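Local coordinates for FBP protein (Leishmania major, PDB 5OEZ) that probably catalyses the hydrolysis of fructose 1,6-bisphosphate to fructose 6-phosphate and phosphate, a step of gluconeogenesis, as a magnesium-dependent homotetramer, at residues E219-K224 with P269-Q274; S90-G95 with G108-Y113. One frame throughout, in Å; residues are numbered along the deposited sequence.

Interaction 1: E219-K224 with P269-Q274; sequences EGNYGK and PKDANQ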
loop_
_atom_site.group_PDB
_atom_site.type_symbol
_atom_site.label_atom_id
_atom_site.label_comp_id
_atom_site.label_asym_id
_atom_site.label_seq_id
_atom_site.Cartn_x
_atom_site.Cartn_y
_atom_site.Cartn_z
ATOM N N GLU C 219 2.256 8.644 37.104
ATOM C CA GLU C 219 2.748 9.088 38.401
ATOM C C GLU C 219 2.595 10.588 38.618
ATOM O O GLU C 219 2.826 11.076 39.713
ATOM C CB GLU C 219 4.205 8.659 38.637
ATOM C CG GLU C 219 4.375 7.155 38.799
ATOM C CD GLU C 219 5.675 6.739 39.490
ATOM O OE1 GLU C 219 5.965 7.260 40.598
ATOM O OE2 GLU C 219 6.388 5.843 38.968
ATOM N N GLY C 220 2.227 11.320 37.571
ATOM C CA GLY C 220 1.838 12.706 37.722
ATOM C C GLY C 220 0.686 12.905 38.695
ATOM O O GLY C 220 0.607 13.943 39.335
ATOM N N ASN C 221 -0.201 11.913 38.795
ATOM C CA ASN C 221 -1.365 11.954 39.690
ATOM C C ASN C 221 -1.097 11.491 41.131
ATOM O O ASN C 221 -2.042 11.281 41.890
ATOM C CB ASN C 221 -2.505 11.104 39.077
ATOM C CG ASN C 221 -3.029 11.679 37.773
ATOM O OD1 ASN C 221 -3.050 12.894 37.587
ATOM N ND2 ASN C 221 -3.461 10.815 36.866
ATOM N N TYR C 222 0.177 11.328 41.487
ATOM C CA TYR C 222 0.610 10.781 42.771
ATOM C C TYR C 222 -0.146 11.352 43.964
ATOM O O TYR C 222 -0.659 10.603 44.787
ATOM C CB TYR C 222 2.107 11.037 42.979
ATOM C CG TYR C 222 2.669 10.400 44.217
ATOM C CD1 TYR C 222 3.075 9.072 44.195
ATOM C CD2 TYR C 222 2.802 11.116 45.408
ATOM C CE1 TYR C 222 3.593 8.463 45.326
ATOM C CE2 TYR C 222 3.323 10.517 46.551
ATOM C CZ TYR C 222 3.719 9.189 46.498
ATOM O OH TYR C 222 4.245 8.546 47.597
ATOM N N GLY C 223 -0.197 12.677 44.052
ATOM C CA GLY C 223 -0.830 13.354 45.169
ATOM C C GLY C 223 -2.331 13.142 45.335
ATOM O O GLY C 223 -2.871 13.443 46.386
ATOM N N LYS C 224 -3.002 12.639 44.302
ATOM C CA LYS C 224 -4.428 12.385 44.315
ATOM C C LYS C 224 -4.767 10.932 44.666
ATOM O O LYS C 224 -5.942 10.611 44.851
ATOM C CB LYS C 224 -5.010 12.697 42.934
ATOM C CG LYS C 224 -4.997 14.184 42.559
ATOM C CD LYS C 224 -5.268 14.467 41.055
ATOM C CE LYS C 224 -4.058 14.837 40.221
ATOM N NZ LYS C 224 -4.413 15.463 38.916
ATOM N N PRO C 269 -5.736 3.754 39.064
ATOM C CA PRO C 269 -6.223 3.653 40.421
ATOM C C PRO C 269 -7.238 4.713 40.723
ATOM O O PRO C 269 -7.381 5.668 39.972
ATOM C CB PRO C 269 -4.976 3.923 41.258
ATOM C CG PRO C 269 -4.202 4.886 40.440
ATOM C CD PRO C 269 -4.459 4.496 38.997
ATOM N N LYS C 270 -7.952 4.524 41.824
ATOM C CA LYS C 270 -8.883 5.521 42.310
ATOM C C LYS C 270 -8.077 6.770 42.701
ATOM O O LYS C 270 -6.991 6.678 43.259
ATOM C CB LYS C 270 -9.636 4.959 43.514
ATOM C CG LYS C 270 -10.922 5.687 43.879
ATOM C CD LYS C 270 -11.484 5.393 45.272
ATOM C CE LYS C 270 -11.559 3.920 45.643
ATOM N NZ LYS C 270 -12.655 3.198 44.950
ATOM N N ASP C 271 -8.605 7.929 42.385
ATOM C CA ASP C 271 -7.991 9.168 42.809
ATOM C C ASP C 271 -9.080 10.167 43.178
ATOM O O ASP C 271 -10.220 10.077 42.693
ATOM C CB ASP C 271 -6.911 9.720 41.845
ATOM C CG ASP C 271 -7.438 10.372 40.630
ATOM O OD1 ASP C 271 -8.286 11.273 40.705
ATOM O OD2 ASP C 271 -6.851 10.067 39.596
ATOM N N ALA C 272 -8.705 11.106 44.038
ATOM C CA ALA C 272 -9.631 12.105 44.585
ATOM C C ALA C 272 -10.427 12.915 43.540
ATOM O O ALA C 272 -11.570 13.283 43.787
ATOM C CB ALA C 272 -8.876 13.029 45.515
ATOM N N ASN C 273 -9.844 13.186 42.375
ATOM C CA ASN C 273 -10.614 13.855 41.300
ATOM C C ASN C 273 -11.799 13.067 40.748
ATOM O O ASN C 273 -12.817 13.668 40.364
ATOM C CB ASN C 273 -9.794 14.108 40.047
ATOM C CG ASN C 273 -8.941 15.330 40.120
ATOM O OD1 ASN C 273 -7.924 15.428 39.432
ATOM N ND2 ASN C 273 -9.339 16.276 40.941
ATOM N N GLN C 274 -11.609 11.750 40.634
ATOM C CA GLN C 274 -12.575 10.860 39.947
ATOM C C GLN C 274 -13.260 10.060 41.045
ATOM O O GLN C 274 -12.618 9.309 41.760
ATOM C CB GLN C 274 -11.968 9.890 38.877
ATOM C CG GLN C 274 -10.556 10.176 38.266
ATOM C CD GLN C 274 -10.584 10.393 36.758
ATOM O OE1 GLN C 274 -11.625 10.706 36.162
ATOM N NE2 GLN C 274 -9.429 10.216 36.130
#

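Interaction 2: S90-G95 with G108-Y113; sequences SVCVLG and GRRGDY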
loop_
_atom_site.group_PDB
_atom_site.type_symbol
_atom_site.label_atom_id
_atom_site.label_comp_id
_atom_site.label_asym_id
_atom_site.label_seq_id
_atom_site.Cartn_x
_atom_site.Cartn_y
_atom_site.Cartn_z
ATOM N N SER C 90 -26.194 -8.620 12.078
ATOM C CA SER C 90 -25.838 -9.402 13.268
ATOM C C SER C 90 -26.200 -8.746 14.604
ATOM O O SER C 90 -26.189 -9.426 15.628
ATOM C CB SER C 90 -24.334 -9.719 13.251
ATOM O OG SER C 90 -24.072 -10.703 12.269
ATOM N N VAL C 91 -26.460 -7.441 14.618
ATOM C CA VAL C 91 -26.597 -6.722 15.890
ATOM C C VAL C 91 -28.047 -6.365 16.175
ATOM O O VAL C 91 -28.798 -5.979 15.277
ATOM C CB VAL C 91 -25.693 -5.468 15.982
ATOM C CG1 VAL C 91 -24.306 -5.765 15.436
ATOM C CG2 VAL C 91 -26.298 -4.275 15.270
ATOM N N CYS C 92 -28.425 -6.530 17.433
ATOM C CA CYS C 92 -29.692 -6.038 17.962
ATOM C C CYS C 92 -29.543 -4.591 18.442
ATOM O O CYS C 92 -30.338 -3.710 18.089
ATOM C CB CYS C 92 -30.098 -6.916 19.149
ATOM S SG CYS C 92 -31.709 -6.471 19.791
ATOM N N VAL C 93 -28.493 -4.355 19.218
ATOM C CA VAL C 93 -28.278 -3.094 19.888
ATOM C C VAL C 93 -26.819 -2.703 19.759
ATOM O O VAL C 93 -25.933 -3.543 19.894
ATOM C CB VAL C 93 -28.631 -3.243 21.400
ATOM C CG1 VAL C 93 -28.168 -2.072 22.257
ATOM C CG2 VAL C 93 -30.121 -3.458 21.562
ATOM N N LEU C 94 -26.595 -1.413 19.548
ATOM C CA LEU C 94 -25.286 -0.817 19.406
ATOM C C LEU C 94 -25.108 0.196 20.522
ATOM O O LEU C 94 -25.998 0.994 20.784
ATOM C CB LEU C 94 -25.252 -0.050 18.098
ATOM C CG LEU C 94 -24.044 -0.228 17.226
ATOM C CD1 LEU C 94 -24.079 -1.604 16.592
ATOM C CD2 LEU C 94 -24.072 0.839 16.153
ATOM N N GLY C 95 -23.946 0.188 21.154
ATOM C CA GLY C 95 -23.586 1.206 22.126
ATOM C C GLY C 95 -22.206 1.741 21.837
ATOM O O GLY C 95 -21.221 1.036 21.995
ATOM N N GLY C 108 -36.005 -5.256 10.073
ATOM C CA GLY C 108 -35.611 -6.059 8.901
ATOM C C GLY C 108 -34.213 -6.673 8.929
ATOM O O GLY C 108 -33.997 -7.745 8.377
ATOM N N ARG C 109 -33.269 -6.005 9.588
ATOM C CA ARG C 109 -31.877 -6.462 9.655
ATOM C C ARG C 109 -31.387 -6.540 11.110
ATOM O O ARG C 109 -30.254 -6.155 11.416
ATOM C CB ARG C 109 -30.983 -5.539 8.803
ATOM C CG ARG C 109 -31.117 -4.059 9.131
ATOM C CD ARG C 109 -30.111 -3.185 8.402
ATOM N NE ARG C 109 -30.079 -1.841 8.986
ATOM C CZ ARG C 109 -29.218 -0.869 8.669
ATOM N NH1 ARG C 109 -28.270 -1.054 7.751
ATOM N NH2 ARG C 109 -29.307 0.307 9.286
ATOM N N ARG C 110 -32.239 -7.067 11.991
ATOM C CA ARG C 110 -31.957 -7.144 13.435
ATOM C C ARG C 110 -31.432 -8.531 13.843
ATOM O O ARG C 110 -32.146 -9.514 13.732
ATOM C CB ARG C 110 -33.235 -6.805 14.221
ATOM C CG ARG C 110 -33.073 -6.735 15.736
ATOM C CD ARG C 110 -34.359 -6.287 16.409
ATOM N NE ARG C 110 -34.673 -4.887 16.115
ATOM C CZ ARG C 110 -35.854 -4.291 16.325
ATOM N NH1 ARG C 110 -36.891 -4.956 16.843
ATOM N NH2 ARG C 110 -36.005 -3.007 15.998
ATOM N N GLY C 111 -30.183 -8.598 14.303
ATOM C CA GLY C 111 -29.574 -9.842 14.815
ATOM C C GLY C 111 -29.738 -9.984 16.323
ATOM O O GLY C 111 -30.644 -9.391 16.904
ATOM N N ASP C 112 -28.850 -10.750 16.958
ATOM C CA ASP C 112 -28.998 -11.117 18.385
ATOM C C ASP C 112 -27.791 -10.743 19.257
ATOM O O ASP C 112 -27.712 -11.150 20.419
ATOM C CB ASP C 112 -29.400 -12.615 18.529
ATOM C CG ASP C 112 -28.544 -13.559 17.689
ATOM O OD1 ASP C 112 -27.489 -13.152 17.144
ATOM O OD2 ASP C 112 -28.961 -14.731 17.572
ATOM N N TYR C 113 -26.876 -9.930 18.727
ATOM C CA TYR C 113 -25.733 -9.454 19.501
ATOM C C TYR C 113 -25.944 -8.027 20.007
ATOM O O TYR C 113 -26.487 -7.178 19.301
ATOM C CB TYR C 113 -24.438 -9.556 18.682
ATOM C CG TYR C 113 -24.005 -10.985 18.469
ATOM C CD1 TYR C 113 -23.671 -11.794 19.549
ATOM C CD2 TYR C 113 -23.913 -11.529 17.189
ATOM C CE1 TYR C 113 -23.257 -13.102 19.369
ATOM C CE2 TYR C 113 -23.509 -12.843 17.001
ATOM C CZ TYR C 113 -23.184 -13.629 18.093
ATOM O OH TYR C 113 -22.784 -14.942 17.925
#

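Interaction 1: E219-K224 with P269-Q274
K224 and A272 share the one hydrogen bond that crosses this contact: A272 N gives its hydrogen to K224 O over 2.9 Å, nearly straight at 163°, with the donor tilted only 19° from the carbonyl plane. The same oxygen also receives a CA-H...O contact from D271 CA at 3.2 Å, so two successive residues of 269-274 converge on one acceptor at the end of the 3-10 segment 219-224. Beside this polar point the side chains begin to pack, K224 CB lying 3.7 Å from D271 CB. Farther out, the aliphatic part of K224 crosses the amide of N273, where K224 CD comes within 3.3 Å of N273 OD1. The bend of the lysine chain at chi3 (-104°) places CE, and NZ beyond it reaches back to its own segment, making a weak hydrogen bond to N221 OD1 at 3.2 Å.

D271 also shapes the turn that presents A272 and N273: it opens a type I turn closed by the backbone bond from Q274 N to D271 O. Its OD1 accepts a weak bond from N273 N, making an Asx turn, and another weak one from Q274 N, so the side chain reinforces the type I turn. W225 touches the D271 side chain, and R243 of the second subunit packs on K224.

With K224 NZ 6.0 Å from D271 OD2, the two charges form no salt bridge, and any attraction is probably long-range and modest. Directional bonding across the contact rests on the backbone, while the lysine contributes mainly its methylenes to this joint between two surface loops of the C-terminal domain.

Interaction 2: S90-G95 with G108-Y113
A parallel beta bridge between V91 and Y113 starts the pairing of strands 91-96 and 113-121 in the large mixed sheet, at the AMP-site end of the N-terminal domain. Two backbone bonds flank V91: Y113 N donates to S90 O at 3.2 Å, within the carbonyl plane, and C92 N donates to Y113 O at 2.8 Å. D112 N adds a weak second bond to S90 O, and V93 N a weak second one to Y113 O. Two residues before Y113, G111 N reaches V91 O at 3.1 Å from above the carbonyl plane (76° out of it). G111 CA lies 3.5 Å from S90 O in a CA-H...O contact, a close approach at a residue without a side chain. C92 CB meets G111 O at 3.4 Å, while the Y113 ring comes obliquely to S90 O, its CD2 3.5 Å away. The bridge puts Y113 and V91 on the same face of the sheet; chi1 of -70° sets Y113 CG beside its backbone N.

Y113, an AMP-binding residue, there meets D27 and F28 of helix 27-47, and V91 touches L31. S90 OG bonds to D27 O of that helix, whereas V93 and G95 continue the strand pairing with I115.

Interactions 1 and 2 lie on opposite sides of the chain's centre, their own centres 39 Å apart and their nearest atoms about 20 Å apart. Interaction 2 lies in the N-terminal domain and interaction 1 in the C-terminal domain, one after the other along the chain. Each borders a different ligand site, both empty in this chain. In interaction 1 the N221 side chain lies about 4 Å from that of N218 and about 6 Å from that of Y248, two residues that bind fructose 6-phosphate. Interaction 2 contains Y113 of the allosteric AMP site, and the D112 side chain comes about 3 Å from that of D27. The two contacts themselves do not touch, so any coupling between the sites would have to pass through other parts of the protein.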